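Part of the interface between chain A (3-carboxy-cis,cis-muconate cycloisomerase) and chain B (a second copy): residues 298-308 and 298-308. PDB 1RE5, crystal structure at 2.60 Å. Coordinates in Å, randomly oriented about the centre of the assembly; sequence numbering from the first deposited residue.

Chain A (298-308) VPGLLSTLFAA
Chain B, residues 298-308: VPGLLSTLFAA

Two copies of the same helix, residues 298-307, pack nearly antiparallel. Their N-to-C directions differ by 152°, and the axes approach to 8.6 Å. Each helix begins earlier in its chain and is kinked at 299-300, where the backbone N atoms make no bond to the preceding turn. Phi/psi stay near -60/-40 up to residue 307, except that psi is -25° at S303(A) and -29° at S303(B). A308(A) and A308(B) leave the helix at about -88/8.

The register is symmetric. The CA atoms of P299(A) and S303(B) lie 4.8 Å apart, as do those of S303(A) and P299(B). At the centre, S303(A) CB and S303(B) CB are 4.0 Å apart. Both serines take the p rotamer, chi1 69° in A and 62° in B, which turns each hydroxyl back to its own helix: S303(A) OG donates to G300(A) O at 2.9 Å, and S303(B) OG to G300(B) O at 2.8 Å. No hydrogen bond crosses the contact.

P299(A) and P299(B) point toward the partner helix, their rings C-gamma exo. P299(A) CG sits 3.8 Å from F306(B) CB and 3.8 Å from A307(B) N. P299(A) O is 3.5 Å from S303(B) CB.

L302(A) packs on F306(B), and L302(B) on F306(A); the two pairs lie together on one side of the serine pair. F306(A) and F306(B) are m, chi1 -83° and -86°, chi2 near 100°. L302(A) and L302(B) have chi1 between wells, -116° and -113°, and chi2 p, 67° and 70°. This places each CD2 over one face of the opposing ring. L302(A) CD2 lies 3.7 Å from the F306(B) ring centroid, 22° off the normal, and 3.4 Å from F306(B) CZ. Both are CH-pi contacts.

T304(A) and T304(B), also m, point away. The stretches bury 446 Å².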

# COMPACT_ATOMS: atom_id res chain seq x y z
N VAL A 298 6.67 -4.33 5.64
CA VAL A 298 5.46 -5.11 5.84
C VAL A 298 4.12 -4.48 5.47
O VAL A 298 3.26 -5.16 4.91
CB VAL A 298 5.41 -5.65 7.27
CG1 VAL A 298 4.16 -6.47 7.48
CG2 VAL A 298 6.62 -6.53 7.51
N PRO A 299 3.92 -3.18 5.75
CA PRO A 299 2.62 -2.60 5.39
C PRO A 299 2.27 -2.81 3.91
O PRO A 299 1.13 -3.15 3.56
CB PRO A 299 2.78 -1.11 5.73
CG PRO A 299 3.72 -1.13 6.87
CD PRO A 299 4.76 -2.18 6.44
N GLY A 300 3.27 -2.63 3.05
CA GLY A 300 3.04 -2.81 1.63
C GLY A 300 2.67 -4.24 1.28
O GLY A 300 1.75 -4.47 0.48
N LEU A 301 3.39 -5.19 1.87
CA LEU A 301 3.14 -6.61 1.61
C LEU A 301 1.77 -7.00 2.12
O LEU A 301 1.07 -7.81 1.51
CB LEU A 301 4.21 -7.47 2.26
CG LEU A 301 5.58 -7.25 1.60
CD1 LEU A 301 6.61 -8.07 2.33
CD2 LEU A 301 5.53 -7.65 0.13
N LEU A 302 1.37 -6.42 3.24
CA LEU A 302 0.08 -6.71 3.82
C LEU A 302 -1.06 -6.19 2.97
O LEU A 302 -2.06 -6.90 2.81
CB LEU A 302 -0.04 -6.08 5.20
CG LEU A 302 -0.18 -7.16 6.25
CD1 LEU A 302 1.11 -7.94 6.34
CD2 LEU A 302 -0.52 -6.49 7.57
N SER A 303 -0.93 -4.97 2.45
CA SER A 303 -2.00 -4.42 1.62
C SER A 303 -2.18 -5.26 0.37
O SER A 303 -3.26 -5.30 -0.21
CB SER A 303 -1.74 -2.95 1.25
OG SER A 303 -0.65 -2.80 0.35
N THR A 304 -1.12 -5.96 -0.04
CA THR A 304 -1.21 -6.81 -1.21
C THR A 304 -2.20 -7.92 -0.91
O THR A 304 -3.08 -8.22 -1.73
CB THR A 304 0.15 -7.44 -1.54
OG1 THR A 304 1.04 -6.43 -2.02
CG2 THR A 304 -0.02 -8.51 -2.60
N LEU A 305 -2.08 -8.52 0.26
CA LEU A 305 -2.98 -9.59 0.64
C LEU A 305 -4.41 -9.09 0.73
O LEU A 305 -5.33 -9.78 0.31
CB LEU A 305 -2.51 -10.23 1.94
CG LEU A 305 -1.16 -10.96 1.79
CD1 LEU A 305 -0.90 -11.82 3.02
CD2 LEU A 305 -1.17 -11.84 0.54
N PHE A 306 -4.62 -7.89 1.26
CA PHE A 306 -5.96 -7.33 1.32
C PHE A 306 -6.46 -7.11 -0.12
O PHE A 306 -7.58 -7.50 -0.47
CB PHE A 306 -5.98 -6.00 2.06
CG PHE A 306 -6.06 -6.14 3.56
CD1 PHE A 306 -4.93 -5.96 4.35
CD2 PHE A 306 -7.25 -6.51 4.17
CE1 PHE A 306 -5.00 -6.15 5.72
CE2 PHE A 306 -7.31 -6.70 5.55
CZ PHE A 306 -6.18 -6.52 6.32
N ALA A 307 -5.61 -6.51 -0.94
CA ALA A 307 -5.92 -6.24 -2.34
C ALA A 307 -6.38 -7.45 -3.15
O ALA A 307 -7.19 -7.33 -4.07
CB ALA A 307 -4.72 -5.64 -3.00
N ALA A 308 -5.87 -8.63 -2.82
CA ALA A 308 -6.21 -9.85 -3.55
C ALA A 308 -7.44 -10.59 -3.05
O ALA A 308 -7.73 -11.70 -3.51
CB ALA A 308 -5.02 -10.78 -3.54
N VAL B 298 -9.62 0.60 0.42
CA VAL B 298 -9.24 0.28 1.78
C VAL B 298 -7.82 -0.26 2.02
O VAL B 298 -7.14 0.17 2.95
CB VAL B 298 -10.28 -0.66 2.40
CG1 VAL B 298 -9.87 -1.07 3.80
CG2 VAL B 298 -11.61 0.07 2.46
N PRO B 299 -7.35 -1.20 1.18
CA PRO B 299 -6.00 -1.71 1.42
C PRO B 299 -4.96 -0.58 1.63
O PRO B 299 -4.14 -0.62 2.56
CB PRO B 299 -5.72 -2.54 0.17
CG PRO B 299 -7.07 -3.03 -0.23
CD PRO B 299 -7.93 -1.79 -0.04
N GLY B 300 -5.02 0.44 0.77
CA GLY B 300 -4.09 1.55 0.90
C GLY B 300 -4.25 2.28 2.23
O GLY B 300 -3.27 2.56 2.91
N LEU B 301 -5.49 2.59 2.61
CA LEU B 301 -5.74 3.28 3.86
C LEU B 301 -5.26 2.46 5.05
O LEU B 301 -4.72 3.02 6.00
CB LEU B 301 -7.23 3.58 4.01
CG LEU B 301 -7.73 4.46 2.87
CD1 LEU B 301 -9.23 4.58 2.92
CD2 LEU B 301 -7.07 5.83 2.96
N LEU B 302 -5.43 1.15 4.99
CA LEU B 302 -4.97 0.28 6.07
C LEU B 302 -3.47 0.29 6.24
O LEU B 302 -2.96 0.37 7.36
CB LEU B 302 -5.35 -1.14 5.80
CG LEU B 302 -6.36 -1.64 6.78
CD1 LEU B 302 -7.70 -0.94 6.49
CD2 LEU B 302 -6.46 -3.13 6.61
N SER B 303 -2.74 0.16 5.13
CA SER B 303 -1.30 0.13 5.23
C SER B 303 -0.82 1.43 5.85
O SER B 303 0.22 1.45 6.52
CB SER B 303 -0.64 -0.12 3.87
OG SER B 303 -0.94 0.92 2.96
N THR B 304 -1.57 2.51 5.64
CA THR B 304 -1.17 3.78 6.22
C THR B 304 -1.12 3.62 7.74
O THR B 304 -0.15 4.00 8.39
CB THR B 304 -2.18 4.91 5.88
OG1 THR B 304 -2.17 5.15 4.47
CG2 THR B 304 -1.79 6.19 6.60
N LEU B 305 -2.17 3.04 8.31
CA LEU B 305 -2.22 2.84 9.74
C LEU B 305 -1.11 1.90 10.20
O LEU B 305 -0.54 2.09 11.28
CB LEU B 305 -3.60 2.33 10.17
CG LEU B 305 -4.73 3.36 9.98
CD1 LEU B 305 -6.04 2.76 10.38
CD2 LEU B 305 -4.45 4.59 10.81
N PHE B 306 -0.78 0.88 9.40
CA PHE B 306 0.33 0.00 9.80
C PHE B 306 1.61 0.85 9.76
O PHE B 306 2.42 0.85 10.68
CB PHE B 306 0.49 -1.19 8.85
CG PHE B 306 -0.38 -2.35 9.20
CD1 PHE B 306 -1.58 -2.57 8.53
CD2 PHE B 306 -0.02 -3.22 10.22
CE1 PHE B 306 -2.42 -3.64 8.89
CE2 PHE B 306 -0.85 -4.28 10.58
CZ PHE B 306 -2.06 -4.49 9.91
N ALA B 307 1.78 1.59 8.67
CA ALA B 307 2.94 2.42 8.49
C ALA B 307 3.18 3.38 9.64
O ALA B 307 4.32 3.71 9.93
CB ALA B 307 2.81 3.19 7.22
N ALA B 308 2.11 3.85 10.29
CA ALA B 308 2.26 4.81 11.37
C ALA B 308 2.47 4.21 12.75
O ALA B 308 2.46 4.93 13.75
CB ALA B 308 1.07 5.75 11.40